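Local coordinates for protein 223aa long hypothetical arylmalonate decarboxylase (Sulfolobus tokodaii, PDB 2DGD) that is of unknown function but is probably an arylmalonate decarboxylase-like lyase, and assembles as an octamer, at residues Ile150-Lys163 with Ala181-Leu195. Residues are numbered along the deposited sequence; the frame is centred on the assembly and turned at random.
Sequences ISNTPIFTIYRLVK and ALSTYEAVQYLHEDL
Helices 155-163 and 187-195 pack side by side in a buried helix-helix contact on one face of the C-terminal parallel sheet. The axes of these segments approach to 9.1 Å and run in roughly the same direction, with a crossing angle of -36°. Ala187 faces helix 155-163, with its CB 3.7 Å from Ile158 CG2. Ile158 CD1 reaches on to Leu182 CD2 and the carbonyl of Ser183. Further along, Leu191 CD2 lies over one face of the Tyr159 ring, 3.5 Å from Tyr159 CD2. Tyr159 has its CG anti to the backbone N (chi1 178°), which carries the ring across to helix 187-195. Its hydroxyl donates to Asp194 OD1, with ring and carboxylate planes 85° apart. Lys163 NZ donates to Tyr159 OH at 2.9 Å. Ile158, Leu182 and Leu191 also touch Ile177 of strand 174-177. The contact belongs to one alpha/beta lobe, consistent with the two-lobed fold of the Asp/Glu racemase clan. Phe156 CZ lies over one face of the Tyr190 ring, the two rings set obliquely. Arg5 of a second subunit forms a salt bridge with Asp194 OD2. Glu29 of that subunit is hydrogen-bonded to Tyr190 OH, and Leu214 O of the same subunit accepts from Lys163 NZ. Beyond the helices, a water bridges Ser151 O and Thr153 O to Ser183 N.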
loop_
_atom_site.group_PDB
_atom_site.type_symbol
_atom_site.label_atom_id
_atom_site.label_comp_id
_atom_site.label_asym_id
_atom_site.label_seq_id
_atom_site.Cartn_x
_atom_site.Cartn_y
_atom_site.Cartn_z
ATOM N N ILE A 150 -2.177 -13.540 -34.527
ATOM C CA ILE A 150 -1.918 -14.400 -33.385
ATOM C C ILE A 150 -1.546 -13.559 -32.174
ATOM O O ILE A 150 -2.065 -13.778 -31.079
ATOM C CB ILE A 150 -0.779 -15.387 -33.695
ATOM C CG1 ILE A 150 -1.216 -16.316 -34.833
ATOM C CG2 ILE A 150 -0.410 -16.183 -32.453
ATOM C CD1 ILE A 150 -0.164 -17.285 -35.280
ATOM N N SER A 151 -0.659 -12.590 -32.379
ATOM C CA SER A 151 -0.208 -11.705 -31.310
ATOM C C SER A 151 -1.357 -10.928 -30.685
ATOM O O SER A 151 -1.348 -10.644 -29.483
ATOM C CB SER A 151 0.825 -10.709 -31.843
ATOM O OG SER A 151 2.005 -11.356 -32.280
ATOM N N ASN A 152 -2.346 -10.580 -31.502
ATOM C CA ASN A 152 -3.485 -9.824 -31.009
ATOM C C ASN A 152 -4.449 -10.610 -30.127
ATOM O O ASN A 152 -5.404 -10.045 -29.610
ATOM C CB ASN A 152 -4.259 -9.225 -32.181
ATOM C CG ASN A 152 -3.449 -8.213 -32.951
ATOM O OD1 ASN A 152 -2.675 -7.475 -32.371
ATOM N ND2 ASN A 152 -3.634 -8.163 -34.258
ATOM N N THR A 153 -4.205 -11.903 -29.942
ATOM C CA THR A 153 -5.104 -12.719 -29.138
ATOM C C THR A 153 -5.210 -12.261 -27.687
ATOM O O THR A 153 -4.211 -12.191 -26.962
ATOM C CB THR A 153 -4.678 -14.184 -29.161
ATOM O OG1 THR A 153 -4.501 -14.602 -30.519
ATOM C CG2 THR A 153 -5.741 -15.057 -28.487
ATOM N N PRO A 154 -6.435 -11.946 -27.245
ATOM C CA PRO A 154 -6.751 -11.486 -25.890
ATOM C C PRO A 154 -6.489 -12.550 -24.820
ATOM O O PRO A 154 -6.601 -13.750 -25.076
ATOM C CB PRO A 154 -8.237 -11.140 -25.977
ATOM C CG PRO A 154 -8.436 -10.832 -27.416
ATOM C CD PRO A 154 -7.628 -11.891 -28.098
ATOM N N ILE A 155 -6.155 -12.090 -23.619
ATOM C CA ILE A 155 -5.880 -12.976 -22.506
ATOM C C ILE A 155 -6.917 -14.081 -22.366
ATOM O O ILE A 155 -6.584 -15.270 -22.408
ATOM C CB ILE A 155 -5.830 -12.195 -21.190
ATOM C CG1 ILE A 155 -4.653 -11.222 -21.224
ATOM C CG2 ILE A 155 -5.719 -13.157 -20.013
ATOM C CD1 ILE A 155 -4.538 -10.342 -19.998
ATOM N N PHE A 156 -8.175 -13.696 -22.206
ATOM C CA PHE A 156 -9.217 -14.690 -22.024
ATOM C C PHE A 156 -9.609 -15.499 -23.244
ATOM O O PHE A 156 -10.301 -16.503 -23.124
ATOM C CB PHE A 156 -10.428 -14.047 -21.362
ATOM C CG PHE A 156 -10.191 -13.715 -19.922
ATOM C CD1 PHE A 156 -10.026 -14.733 -18.986
ATOM C CD2 PHE A 156 -10.046 -12.395 -19.507
ATOM C CE1 PHE A 156 -9.712 -14.440 -17.653
ATOM C CE2 PHE A 156 -9.734 -12.095 -18.179
ATOM C CZ PHE A 156 -9.564 -13.118 -17.252
ATOM N N THR A 157 -9.168 -15.086 -24.422
ATOM C CA THR A 157 -9.462 -15.870 -25.605
ATOM C C THR A 157 -8.552 -17.088 -25.500
ATOM O O THR A 157 -8.931 -18.204 -25.857
ATOM C CB THR A 157 -9.139 -15.107 -26.888
ATOM O OG1 THR A 157 -10.128 -14.093 -27.097
ATOM C CG2 THR A 157 -9.120 -16.043 -28.066
ATOM N N ILE A 158 -7.343 -16.857 -24.998
ATOM C CA ILE A 158 -6.363 -17.919 -24.806
ATOM C C ILE A 158 -6.855 -18.781 -23.658
ATOM O O ILE A 158 -6.713 -19.997 -23.672
ATOM C CB ILE A 158 -4.975 -17.348 -24.429
ATOM C CG1 ILE A 158 -4.398 -16.560 -25.612
ATOM C CG2 ILE A 158 -4.045 -18.479 -23.982
ATOM C CD1 ILE A 158 -3.105 -15.854 -25.303
ATOM N N TYR A 159 -7.433 -18.134 -22.657
ATOM C CA TYR A 159 -7.944 -18.843 -21.507
ATOM C C TYR A 159 -9.076 -19.793 -21.896
ATOM O O TYR A 159 -9.068 -20.963 -21.513
ATOM C CB TYR A 159 -8.416 -17.843 -20.450
ATOM C CG TYR A 159 -9.009 -18.480 -19.214
ATOM C CD1 TYR A 159 -10.344 -18.882 -19.191
ATOM C CD2 TYR A 159 -8.229 -18.710 -18.073
ATOM C CE1 TYR A 159 -10.892 -19.500 -18.065
ATOM C CE2 TYR A 159 -8.769 -19.335 -16.942
ATOM C CZ TYR A 159 -10.102 -19.725 -16.952
ATOM O OH TYR A 159 -10.647 -20.359 -15.871
ATOM N N ARG A 160 -10.036 -19.310 -22.674
ATOM C CA ARG A 160 -11.159 -20.159 -23.061
ATOM C C ARG A 160 -10.755 -21.217 -24.081
ATOM O O ARG A 160 -11.391 -22.257 -24.186
ATOM C CB ARG A 160 -12.318 -19.303 -23.588
ATOM C CG ARG A 160 -12.623 -18.106 -22.686
ATOM C CD ARG A 160 -14.088 -17.960 -22.292
ATOM N NE ARG A 160 -14.502 -18.887 -21.237
ATOM C CZ ARG A 160 -15.609 -18.752 -20.504
ATOM N NH1 ARG A 160 -15.899 -19.653 -19.582
ATOM N NH2 ARG A 160 -16.419 -17.715 -20.674
ATOM N N LEU A 161 -9.690 -20.954 -24.828
ATOM C CA LEU A 161 -9.196 -21.910 -25.812
ATOM C C LEU A 161 -8.961 -23.243 -25.099
ATOM O O LEU A 161 -9.211 -24.310 -25.656
ATOM C CB LEU A 161 -7.893 -21.383 -26.428
ATOM C CG LEU A 161 -7.079 -22.123 -27.500
ATOM C CD1 LEU A 161 -5.899 -22.780 -26.847
ATOM C CD2 LEU A 161 -7.931 -23.128 -28.262
ATOM N N VAL A 162 -8.502 -23.168 -23.852
ATOM C CA VAL A 162 -8.227 -24.349 -23.043
ATOM C C VAL A 162 -9.450 -24.769 -22.215
ATOM O O VAL A 162 -9.897 -25.913 -22.293
ATOM C CB VAL A 162 -7.042 -24.087 -22.074
ATOM C CG1 VAL A 162 -6.802 -25.292 -21.182
ATOM C CG2 VAL A 162 -5.798 -23.770 -22.858
ATOM N N LYS A 163 -9.991 -23.832 -21.437
ATOM C CA LYS A 163 -11.130 -24.093 -20.564
ATOM C C LYS A 163 -12.315 -24.759 -21.245
ATOM O O LYS A 163 -13.047 -25.526 -20.624
ATOM C CB LYS A 163 -11.594 -22.791 -19.916
ATOM C CG LYS A 163 -12.237 -22.982 -18.560
ATOM C CD LYS A 163 -11.209 -23.459 -17.562
ATOM C CE LYS A 163 -11.844 -23.749 -16.221
ATOM N NZ LYS A 163 -12.556 -22.566 -15.689
ATOM N N ALA A 181 4.342 -16.082 -30.298
ATOM C CA ALA A 181 3.635 -14.866 -30.727
ATOM C C ALA A 181 2.484 -14.537 -29.765
ATOM O O ALA A 181 2.033 -13.397 -29.684
ATOM C CB ALA A 181 3.103 -15.032 -32.132
ATOM N N LEU A 182 2.010 -15.548 -29.041
ATOM C CA LEU A 182 0.943 -15.355 -28.074
ATOM C C LEU A 182 1.502 -14.761 -26.789
ATOM O O LEU A 182 2.528 -15.212 -26.280
ATOM C CB LEU A 182 0.281 -16.690 -27.741
ATOM C CG LEU A 182 -0.678 -17.333 -28.744
ATOM C CD1 LEU A 182 -1.101 -18.703 -28.222
ATOM C CD2 LEU A 182 -1.897 -16.441 -28.960
ATOM N N SER A 183 0.842 -13.735 -26.271
ATOM C CA SER A 183 1.261 -13.135 -25.015
ATOM C C SER A 183 0.499 -13.924 -23.954
ATOM O O SER A 183 -0.706 -13.714 -23.746
ATOM C CB SER A 183 0.860 -11.674 -24.965
ATOM O OG SER A 183 1.147 -11.140 -23.691
ATOM N N THR A 184 1.202 -14.839 -23.296
ATOM C CA THR A 184 0.589 -15.708 -22.305
ATOM C C THR A 184 0.864 -15.371 -20.849
ATOM O O THR A 184 0.422 -16.082 -19.958
ATOM C CB THR A 184 1.025 -17.155 -22.557
ATOM O OG1 THR A 184 2.453 -17.199 -22.677
ATOM C CG2 THR A 184 0.409 -17.677 -23.840
ATOM N N TYR A 185 1.579 -14.284 -20.602
ATOM C CA TYR A 185 1.911 -13.899 -19.234
ATOM C C TYR A 185 0.748 -13.991 -18.238
ATOM O O TYR A 185 0.901 -14.563 -17.163
ATOM C CB TYR A 185 2.486 -12.485 -19.210
ATOM C CG TYR A 185 2.977 -12.085 -17.847
ATOM C CD1 TYR A 185 2.330 -11.095 -17.107
ATOM C CD2 TYR A 185 4.071 -12.725 -17.277
ATOM C CE1 TYR A 185 2.766 -10.760 -15.832
ATOM C CE2 TYR A 185 4.515 -12.394 -16.007
ATOM C CZ TYR A 185 3.857 -11.413 -15.290
ATOM O OH TYR A 185 4.302 -11.097 -14.033
ATOM N N GLU A 186 -0.406 -13.429 -18.588
ATOM C CA GLU A 186 -1.566 -13.466 -17.701
ATOM C C GLU A 186 -2.385 -14.750 -17.844
ATOM O O GLU A 186 -2.641 -15.448 -16.861
ATOM C CB GLU A 186 -2.488 -12.261 -17.952
ATOM C CG GLU A 186 -1.868 -10.898 -17.698
ATOM C CD GLU A 186 -1.080 -10.361 -18.894
ATOM O OE1 GLU A 186 -0.477 -9.264 -18.762
ATOM O OE2 GLU A 186 -1.067 -11.024 -19.965
ATOM N N ALA A 187 -2.802 -15.049 -19.073
ATOM C CA ALA A 187 -3.606 -16.234 -19.355
ATOM C C ALA A 187 -3.106 -17.466 -18.612
ATOM O O ALA A 187 -3.864 -18.160 -17.946
ATOM C CB ALA A 187 -3.624 -16.499 -20.850
ATOM N N VAL A 188 -1.817 -17.731 -18.731
ATOM C CA VAL A 188 -1.204 -18.875 -18.085
ATOM C C VAL A 188 -1.370 -18.877 -16.555
ATOM O O VAL A 188 -1.487 -19.934 -15.944
ATOM C CB VAL A 188 0.282 -18.951 -18.512
ATOM C CG1 VAL A 188 1.117 -19.602 -17.467
ATOM C CG2 VAL A 188 0.383 -19.729 -19.817
ATOM N N GLN A 189 -1.404 -17.701 -15.935
ATOM C CA GLN A 189 -1.567 -17.630 -14.481
ATOM C C GLN A 189 -2.984 -18.013 -14.080
ATOM O O GLN A 189 -3.189 -18.745 -13.110
ATOM C CB GLN A 189 -1.272 -16.224 -13.973
ATOM C CG GLN A 189 0.160 -15.789 -14.162
ATOM C CD GLN A 189 0.410 -14.378 -13.664
ATOM O OE1 GLN A 189 0.239 -14.085 -12.474
ATOM N NE2 GLN A 189 0.817 -13.491 -14.572
ATOM N N TYR A 190 -3.959 -17.499 -14.820
ATOM C CA TYR A 190 -5.349 -17.812 -14.548
ATOM C C TYR A 190 -5.568 -19.307 -14.722
ATOM O O TYR A 190 -6.142 -19.965 -13.858
ATOM C CB TYR A 190 -6.262 -17.062 -15.505
ATOM C CG TYR A 190 -6.414 -15.599 -15.200
ATOM C CD1 TYR A 190 -5.931 -14.628 -16.075
ATOM C CD2 TYR A 190 -7.074 -15.181 -14.049
ATOM C CE1 TYR A 190 -6.107 -13.276 -15.813
ATOM C CE2 TYR A 190 -7.254 -13.837 -13.776
ATOM C CZ TYR A 190 -6.769 -12.890 -14.661
ATOM O OH TYR A 190 -6.947 -11.557 -14.385
ATOM N N LEU A 191 -5.117 -19.844 -15.850
ATOM C CA LEU A 191 -5.275 -21.263 -16.103
ATOM C C LEU A 191 -4.627 -22.101 -14.997
ATOM O O LEU A 191 -5.251 -23.018 -14.461
ATOM C CB LEU A 191 -4.680 -21.620 -17.466
ATOM C CG LEU A 191 -5.500 -21.135 -18.665
ATOM C CD1 LEU A 191 -4.775 -21.424 -19.972
ATOM C CD2 LEU A 191 -6.860 -21.832 -18.648
ATOM N N HIS A 192 -3.388 -21.774 -14.644
ATOM C CA HIS A 192 -2.674 -22.513 -13.613
ATOM C C HIS A 192 -3.428 -22.550 -12.283
ATOM O O HIS A 192 -3.503 -23.592 -11.622
ATOM C CB HIS A 192 -1.288 -21.910 -13.396
ATOM C CG HIS A 192 -0.492 -22.611 -12.343
ATOM N ND1 HIS A 192 0.074 -21.952 -11.273
ATOM C CD2 HIS A 192 -0.188 -23.921 -12.178
ATOM C CE1 HIS A 192 0.690 -22.823 -10.495
ATOM N NE2 HIS A 192 0.546 -24.025 -11.021
ATOM N N GLU A 193 -3.972 -21.406 -11.882
ATOM C CA GLU A 193 -4.717 -21.334 -10.642
ATOM C C GLU A 193 -5.986 -22.167 -10.719
ATOM O O GLU A 193 -6.278 -22.952 -9.824
ATOM C CB GLU A 193 -5.116 -19.896 -10.336
ATOM C CG GLU A 193 -4.078 -19.060 -9.651
ATOM C CD GLU A 193 -4.571 -17.647 -9.452
ATOM O OE1 GLU A 193 -5.655 -17.482 -8.841
ATOM O OE2 GLU A 193 -3.885 -16.703 -9.912
ATOM N N ASP A 194 -6.738 -21.985 -11.795
ATOM C CA ASP A 194 -8.001 -22.676 -11.974
ATOM C C ASP A 194 -7.918 -24.179 -12.204
ATOM O O ASP A 194 -8.695 -24.945 -11.624
ATOM C CB ASP A 194 -8.777 -22.006 -13.108
ATOM C CG ASP A 194 -9.119 -20.559 -12.797
ATOM O OD1 ASP A 194 -9.563 -19.830 -13.707
ATOM O OD2 ASP A 194 -8.949 -20.145 -11.630
ATOM N N LEU A 195 -6.983 -24.609 -13.043
ATOM C CA LEU A 195 -6.843 -26.029 -13.341
ATOM C C LEU A 195 -6.010 -26.783 -12.310
ATOM O O LEU A 195 -6.006 -28.010 -12.288
ATOM C CB LEU A 195 -6.219 -26.212 -14.723
ATOM C CG LEU A 195 -6.961 -25.589 -15.899
ATOM C CD1 LEU A 195 -6.189 -25.875 -17.164
ATOM C CD2 LEU A 195 -8.364 -26.157 -15.998
HETATM O O HOH W 1 -1.519 -12.898 -27.506
#